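Local coordinates for sialidase B (Streptococcus pneumoniae serotype 4, PDB 4XJW), which cleaves alpha-(2->3)-, alpha-(2->6)- and alpha-(2->8)-linked terminal sialic acid from oligosaccharides, glycoproteins and glycolipids, and is an intramolecular trans-sialidase, at residues Glu631-Asp634 with Asn639-His642; Thr549-Gln554 with Asp634-Asn639. The protein carries 1 engineered substitution. All blocks are in the same frame, centred on the assembly; numbering follows the deposited sequence.

Interaction 1 of 2, residues Glu631-Asp634 with Asn639-His642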
ATOM      1  N   GLU A 631      -4.334  -1.233   3.166  1.00  8.42           N
ATOM      2  CA  GLU A 631      -4.367  -1.714   1.804  1.00  7.88           C
ATOM      3  C   GLU A 631      -5.683  -2.448   1.581  1.00  8.93           C
ATOM      4  O   GLU A 631      -5.856  -3.569   2.052  1.00  8.57           O
ATOM      5  CB  GLU A 631      -3.170  -2.649   1.577  1.00  8.52           C
ATOM      6  CG  GLU A 631      -1.810  -1.925   1.618  1.00  9.33           C
ATOM      7  CD  GLU A 631      -0.623  -2.872   1.557  1.00  8.28           C
ATOM      8  OE1 GLU A 631      -0.794  -4.099   1.772  1.00 10.22           O
ATOM      9  OE2 GLU A 631       0.490  -2.389   1.247  1.00  9.29           O
ATOM     10  N   LYS A 632      -6.616  -1.825   0.870  1.00  6.80           N
ATOM     11  CA  LYS A 632      -7.910  -2.450   0.598  1.00  6.75           C
ATOM     12  C   LYS A 632      -7.847  -3.334  -0.651  1.00  9.42           C
ATOM     13  O   LYS A 632      -8.553  -3.120  -1.643  1.00  9.13           O
ATOM     14  CB  LYS A 632      -9.036  -1.414   0.476  1.00 10.51           C
ATOM     15  CG  LYS A 632     -10.424  -2.045   0.603  1.00  9.52           C
ATOM     16  CD  LYS A 632     -11.550  -1.054   0.412  1.00  9.43           C
ATOM     17  CE  LYS A 632     -12.896  -1.749   0.551  1.00  8.58           C
ATOM     18  NZ  LYS A 632     -13.186  -2.068   1.970  1.00  9.31           N
ATOM     19  N   TYR A 633      -6.991  -4.342  -0.595  1.00  8.98           N
ATOM     20  CA  TYR A 633      -6.896  -5.323  -1.670  1.00  9.36           C
ATOM     21  C   TYR A 633      -6.075  -6.478  -1.174  1.00  8.68           C
ATOM     22  O   TYR A 633      -5.472  -6.421  -0.095  1.00  9.33           O
ATOM     23  CB  TYR A 633      -6.291  -4.720  -2.951  1.00  9.58           C
ATOM     24  CG  TYR A 633      -4.776  -4.602  -2.996  1.00 10.78           C
ATOM     25  CD1 TYR A 633      -4.090  -3.710  -2.171  1.00 10.25           C
ATOM     26  CD2 TYR A 633      -4.037  -5.384  -3.866  1.00  9.37           C
ATOM     27  CE1 TYR A 633      -2.696  -3.604  -2.230  1.00 11.18           C
ATOM     28  CE2 TYR A 633      -2.662  -5.286  -3.947  1.00  9.56           C
ATOM     29  CZ  TYR A 633      -1.988  -4.390  -3.134  1.00 11.58           C
ATOM     30  OH  TYR A 633      -0.610  -4.310  -3.226  1.00 14.22           O
ATOM     31  N   ASP A 634      -6.069  -7.550  -1.946  1.00  7.46           N
ATOM     32  CA  ASP A 634      -5.269  -8.689  -1.558  1.00 11.63           C
ATOM     33  C   ASP A 634      -3.868  -8.529  -2.142  1.00 12.48           C
ATOM     34  O   ASP A 634      -3.633  -8.784  -3.327  1.00 11.84           O
ATOM     35  CB  ASP A 634      -5.930  -9.977  -2.019  1.00 10.68           C
ATOM     36  CG  ASP A 634      -5.238 -11.199  -1.468  1.00  9.84           C
ATOM     37  OD1 ASP A 634      -3.995 -11.171  -1.360  1.00 10.91           O
ATOM     38  OD2 ASP A 634      -5.940 -12.183  -1.150  1.00 13.66           O
ATOM     39  N   ASN A 639      -3.313 -11.838  -8.992  1.00  9.82           N
ATOM     40  CA  ASN A 639      -4.361 -11.238  -9.817  1.00 10.25           C
ATOM     41  C   ASN A 639      -4.638  -9.782  -9.467  1.00  8.10           C
ATOM     42  O   ASN A 639      -5.397  -9.118 -10.167  1.00  9.95           O
ATOM     43  CB  ASN A 639      -5.667 -12.025  -9.712  1.00  9.97           C
ATOM     44  CG  ASN A 639      -6.617 -11.730 -10.871  1.00 10.79           C
ATOM     45  OD1 ASN A 639      -6.274 -11.957 -12.034  1.00 12.96           O
ATOM     46  ND2 ASN A 639      -7.815 -11.235 -10.564  1.00 12.23           N
ATOM     47  N   GLU A 640      -4.051  -9.297  -8.376  1.00  9.24           N
ATOM     48  CA  GLU A 640      -4.373  -7.944  -7.902  1.00  9.43           C
ATOM     49  C   GLU A 640      -3.152  -7.031  -7.803  1.00  9.55           C
ATOM     50  O   GLU A 640      -3.149  -6.089  -7.021  1.00  9.52           O
ATOM     51  CB  GLU A 640      -5.161  -8.013  -6.580  1.00  8.77           C
ATOM     52  CG  GLU A 640      -6.428  -8.869  -6.696  1.00 10.99           C
ATOM     53  CD  GLU A 640      -7.466  -8.649  -5.617  1.00 10.31           C
ATOM     54  OE1 GLU A 640      -7.238  -7.812  -4.697  1.00 10.63           O
ATOM     55  OE2 GLU A 640      -8.530  -9.309  -5.702  1.00 11.21           O
ATOM     56  N   LEU A 641      -2.118  -7.332  -8.589  1.00  9.94           N
ATOM     57  CA  LEU A 641      -0.929  -6.487  -8.690  1.00  9.64           C
ATOM     58  C   LEU A 641      -1.288  -5.174  -9.359  1.00  9.17           C
ATOM     59  O   LEU A 641      -2.214  -5.111 -10.171  1.00  9.48           O
ATOM     60  CB  LEU A 641       0.136  -7.172  -9.546  1.00  9.55           C
ATOM     61  CG  LEU A 641       0.576  -8.546  -9.051  1.00  8.50           C
ATOM     62  CD1 LEU A 641       1.498  -9.151 -10.080  1.00 11.97           C
ATOM     63  CD2 LEU A 641       1.298  -8.409  -7.731  1.00 11.43           C
ATOM     64  N   HIS A 642      -0.572  -4.114  -8.995  1.00  9.10           N
ATOM     65  CA  HIS A 642      -0.585  -2.864  -9.765  1.00  7.76           C
ATOM     66  C   HIS A 642      -1.955  -2.188  -9.818  1.00 10.61           C
ATOM     67  O   HIS A 642      -2.440  -1.813 -10.902  1.00 10.37           O
ATOM     68  CB  HIS A 642      -0.047  -3.091 -11.189  1.00  8.38           C
ATOM     69  CG  HIS A 642       1.163  -3.981 -11.236  1.00  7.53           C
ATOM     70  ND1 HIS A 642       2.161  -3.928 -10.285  1.00  9.34           N
ATOM     71  CD2 HIS A 642       1.491  -4.984 -12.082  1.00 10.86           C
ATOM     72  CE1 HIS A 642       3.070  -4.851 -10.562  1.00  7.29           C
ATOM     73  NE2 HIS A 642       2.699  -5.495 -11.655  1.00  9.12           N
TER
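E640 reaches back across the loop to the start of the same excursion, at Y633 and D634. Its CB lies in the plane of the Y633 ring, at the edge, 3.9 Å from CD2 of Y633, and 3.7 Å from the backbone O of D634. CG stands beside the backbone N of E640, anti to the carbonyl carbon (chi1 -55°), and the chain runs extended from there. CD thereby arrives next to D634, 4.1 Å from its CB. At the tip, OE1 of E640 accepts the backbone N-H of D634 at 3.0 Å, a fairly straight bond (164°) that comes from above the carboxylate plane. The same OE1 rests 3.7 Å from CB of Y633. All this takes place in the loop between strands 626-631 and 647-652 of the sialidase beta-propeller, where four residues separate the two segments. K632, just ahead of Y633, centres an inverse gamma turn as the chain leaves strand 626-631. The side chains of Y633 and E640 run antiparallel, and the plane of the carboxylate is turned only 21° from that of the ring. The backbone O of E640 meets the ring obliquely, 3.2 Å from CE2 of Y633. Beyond the loop, the Y633 side chain touches R207, which by similarity binds substrate and whose NE forms a salt bridge with E631.

Interaction 2 of 2, residues Thr549-Gln554 with Asp634-Asn639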
ATOM      1  N   THR A 549      -3.337 -16.594   6.858  1.00 11.69           N
ATOM      2  CA  THR A 549      -2.895 -17.581   5.894  1.00 10.59           C
ATOM      3  C   THR A 549      -1.568 -18.173   6.329  1.00 13.46           C
ATOM      4  O   THR A 549      -0.909 -17.675   7.241  1.00 12.76           O
ATOM      5  CB  THR A 549      -2.649 -16.936   4.541  1.00 11.26           C
ATOM      6  OG1 THR A 549      -1.680 -15.892   4.714  1.00 12.72           O
ATOM      7  CG2 THR A 549      -3.943 -16.364   3.951  1.00 11.57           C
ATOM      8  N   SER A 550      -1.159 -19.231   5.644  1.00 14.05           N
ATOM      9  CA  SER A 550       0.142 -19.831   5.882  1.00 13.47           C
ATOM     10  C   SER A 550       1.308 -18.853   5.769  1.00 14.65           C
ATOM     11  O   SER A 550       2.283 -18.965   6.511  1.00 15.20           O
ATOM     12  CB  SER A 550       0.350 -21.024   4.940  1.00 11.93           C
ATOM     13  OG  SER A 550       0.230 -20.646   3.579  1.00 16.18           O
ATOM     14  N   TYR A 551       1.207 -17.886   4.859  1.00 11.53           N
ATOM     15  CA  TYR A 551       2.304 -16.945   4.657  1.00 11.19           C
ATOM     16  C   TYR A 551       2.196 -15.729   5.588  1.00 11.05           C
ATOM     17  O   TYR A 551       3.200 -15.073   5.868  1.00 13.53           O
ATOM     18  CB  TYR A 551       2.412 -16.520   3.189  1.00 12.23           C
ATOM     19  CG  TYR A 551       1.104 -16.054   2.600  1.00 11.99           C
ATOM     20  CD1 TYR A 551       0.669 -14.733   2.760  1.00 10.29           C
ATOM     21  CD2 TYR A 551       0.285 -16.932   1.906  1.00 13.06           C
ATOM     22  CE1 TYR A 551      -0.533 -14.309   2.220  1.00 11.17           C
ATOM     23  CE2 TYR A 551      -0.926 -16.515   1.366  1.00 11.00           C
ATOM     24  CZ  TYR A 551      -1.332 -15.201   1.528  1.00 10.08           C
ATOM     25  OH  TYR A 551      -2.532 -14.794   0.994  1.00 12.46           O
ATOM     26  N   GLY A 552       0.993 -15.455   6.073  1.00 11.70           N
ATOM     27  CA  GLY A 552       0.790 -14.384   7.057  1.00 11.59           C
ATOM     28  C   GLY A 552       0.660 -12.993   6.462  1.00 10.99           C
ATOM     29  O   GLY A 552       0.882 -12.802   5.269  1.00 11.77           O
ATOM     30  N   THR A 553       0.320 -12.024   7.322  1.00  9.96           N
ATOM     31  CA  THR A 553       0.189 -10.610   6.944  1.00 10.36           C
ATOM     32  C   THR A 553       0.600  -9.757   8.132  1.00 12.69           C
ATOM     33  O   THR A 553       0.416 -10.162   9.272  1.00 10.49           O
ATOM     34  CB  THR A 553      -1.284 -10.260   6.556  1.00  8.37           C
ATOM     35  OG1 THR A 553      -1.701 -11.115   5.481  1.00  9.80           O
ATOM     36  CG2 THR A 553      -1.403  -8.832   6.070  1.00  9.09           C
ATOM     37  N   GLN A 554       1.165  -8.579   7.864  1.00  9.37           N
ATOM     38  CA  GLN A 554       1.470  -7.616   8.907  1.00  9.29           C
ATOM     39  C   GLN A 554       0.235  -7.410   9.793  1.00 11.39           C
ATOM     40  O   GLN A 554      -0.906  -7.395   9.301  1.00  9.51           O
ATOM     41  CB  GLN A 554       1.886  -6.286   8.269  1.00 11.66           C
ATOM     42  CG  GLN A 554       2.348  -5.210   9.266  1.00 10.83           C
ATOM     43  CD  GLN A 554       1.853  -3.816   8.918  1.00 13.25           C
ATOM     44  OE1 GLN A 554       0.980  -3.645   8.072  1.00 17.07           O
ATOM     45  NE2 GLN A 554       2.418  -2.808   9.570  1.00 16.71           N
ATOM     46  N   ASP A 634      -6.069  -7.550  -1.946  1.00  7.46           N
ATOM     47  CA  ASP A 634      -5.269  -8.689  -1.558  1.00 11.63           C
ATOM     48  C   ASP A 634      -3.868  -8.529  -2.142  1.00 12.48           C
ATOM     49  O   ASP A 634      -3.633  -8.784  -3.327  1.00 11.84           O
ATOM     50  CB  ASP A 634      -5.930  -9.977  -2.019  1.00 10.68           C
ATOM     51  CG  ASP A 634      -5.238 -11.199  -1.468  1.00  9.84           C
ATOM     52  OD1 ASP A 634      -3.995 -11.171  -1.360  1.00 10.91           O
ATOM     53  OD2 ASP A 634      -5.940 -12.183  -1.150  1.00 13.66           O
ATOM     54  N   SER A 635      -2.943  -8.081  -1.301  1.00 10.79           N
ATOM     55  CA  SER A 635      -1.596  -7.737  -1.750  1.00  9.27           C
ATOM     56  C   SER A 635      -0.701  -8.970  -1.931  1.00  8.48           C
ATOM     57  O   SER A 635       0.474  -8.840  -2.288  1.00 11.96           O
ATOM     58  CB  SER A 635      -0.954  -6.723  -0.791  1.00  9.96           C
ATOM     59  OG  SER A 635      -0.628  -7.340   0.444  1.00 12.99           O
ATOM     60  N   TRP A 636      -1.251 -10.157  -1.692  1.00 10.93           N
ATOM     61  CA  TRP A 636      -0.537 -11.387  -2.002  1.00  8.99           C
ATOM     62  C   TRP A 636      -0.944 -11.896  -3.378  1.00 12.23           C
ATOM     63  O   TRP A 636      -0.129 -12.462  -4.106  1.00 12.40           O
ATOM     64  CB  TRP A 636      -0.817 -12.461  -0.947  1.00 10.01           C
ATOM     65  CG  TRP A 636       0.101 -13.662  -1.056  1.00 10.75           C
ATOM     66  CD1 TRP A 636      -0.147 -14.841  -1.697  1.00 12.49           C
ATOM     67  CD2 TRP A 636       1.402 -13.779  -0.485  1.00 10.88           C
ATOM     68  NE1 TRP A 636       0.926 -15.687  -1.555  1.00 13.26           N
ATOM     69  CE2 TRP A 636       1.892 -15.057  -0.816  1.00  9.96           C
ATOM     70  CE3 TRP A 636       2.202 -12.930   0.278  1.00 10.62           C
ATOM     71  CZ2 TRP A 636       3.153 -15.503  -0.414  1.00 12.40           C
ATOM     72  CZ3 TRP A 636       3.454 -13.373   0.678  1.00 13.08           C
ATOM     73  CH2 TRP A 636       3.918 -14.651   0.330  1.00 14.31           C
ATOM     74  N   SER A 637      -2.211 -11.705  -3.733  1.00 10.73           N
ATOM     75  CA  SER A 637      -2.731 -12.296  -4.968  1.00  9.01           C
ATOM     76  C   SER A 637      -2.019 -11.811  -6.228  1.00 10.09           C
ATOM     77  O   SER A 637      -1.859 -10.617  -6.437  1.00 11.47           O
ATOM     78  CB  SER A 637      -4.228 -12.011  -5.110  1.00 11.02           C
ATOM     79  OG  SER A 637      -4.672 -12.383  -6.408  1.00 10.04           O
ATOM     80  N   ARG A 638      -1.623 -12.749  -7.090  1.00  9.34           N
ATOM     81  CA  ARG A 638      -1.010 -12.374  -8.369  1.00  7.42           C
ATOM     82  C   ARG A 638      -2.039 -11.871  -9.384  1.00  8.94           C
ATOM     83  O   ARG A 638      -1.680 -11.513 -10.507  1.00 10.56           O
ATOM     84  CB  ARG A 638      -0.211 -13.557  -8.955  1.00  8.86           C
ATOM     85  CG  ARG A 638       1.025 -13.951  -8.156  1.00 12.34           C
ATOM     86  CD  ARG A 638       1.789 -12.792  -7.507  1.00 17.62           C
ATOM     87  NE  ARG A 638       2.779 -12.159  -8.386  1.00 25.58           N
ATOM     88  CZ  ARG A 638       3.719 -11.303  -7.972  1.00 22.47           C
ATOM     89  NH1 ARG A 638       3.803 -10.968  -6.691  1.00 21.11           N
ATOM     90  NH2 ARG A 638       4.580 -10.774  -8.837  1.00 24.44           N
ATOM     91  N   ASN A 639      -3.313 -11.838  -8.992  1.00  9.82           N
ATOM     92  CA  ASN A 639      -4.361 -11.238  -9.817  1.00 10.25           C
ATOM     93  C   ASN A 639      -4.638  -9.782  -9.467  1.00  8.10           C
ATOM     94  O   ASN A 639      -5.397  -9.118 -10.167  1.00  9.95           O
ATOM     95  CB  ASN A 639      -5.667 -12.025  -9.712  1.00  9.97           C
ATOM     96  CG  ASN A 639      -6.617 -11.730 -10.871  1.00 10.79           C
ATOM     97  OD1 ASN A 639      -6.274 -11.957 -12.034  1.00 12.96           O
ATOM     98  ND2 ASN A 639      -7.815 -11.235 -10.564  1.00 12.23           N
TER
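Beside the arginines that, by similarity, bind substrate, two propeller loops meet through a face-to-face aromatic stack at the surface. The Y551 ring lies over the five-membered ring of W636, centroids 3.5 Å apart and planes at 8°. CZ of Y551 sits 3.3 Å from CG of W636, while the phenolic OH passes on toward CB of W636, at 3.5 Å. The side chains run in opposite directions, so the root of the tyrosine covers the far end of the indole: CB of Y551 makes a CH-pi contact 4.0 Å from the centroid of the six-membered ring. The indole is carried out to this face with CG anti to the backbone N (chi1 -169°). Behind it, OD1 of D634 takes the N-H groups of W636 and S637, at 2.9 and 3.0 Å, an Asx turn and Asx motif that shape the backbone bearing the indole. On the opposite face of the Y551 ring stands OG1 of T549, which accepts the N-H of G552 in an ST motif. R519 and R581 bind backbone oxygens of Y551 and G552 respectively. With no hydrogen bond between the segments, dispersion and ring overlap probably dominate their attraction.

How the interactions relate
Both contacts draw on the long loop between strands 626-631 and 647-652 and share D634 and N639, with centres about 9 Å apart. Interaction 1 is internal to that loop, pinching together its first part across four intervening residues; interaction 2 joins it to the loop before strand 556-559, some 80 residues away. The first is partly buried and mixes a carboxylate-to-backbone bond with packing against a tyrosine, whereas the second is a surface contact made by two stacked aromatic side chains. Of the shared residues, D634 matters to both: its backbone serves the partly buried contact, its carboxylate the turn behind the surface stack.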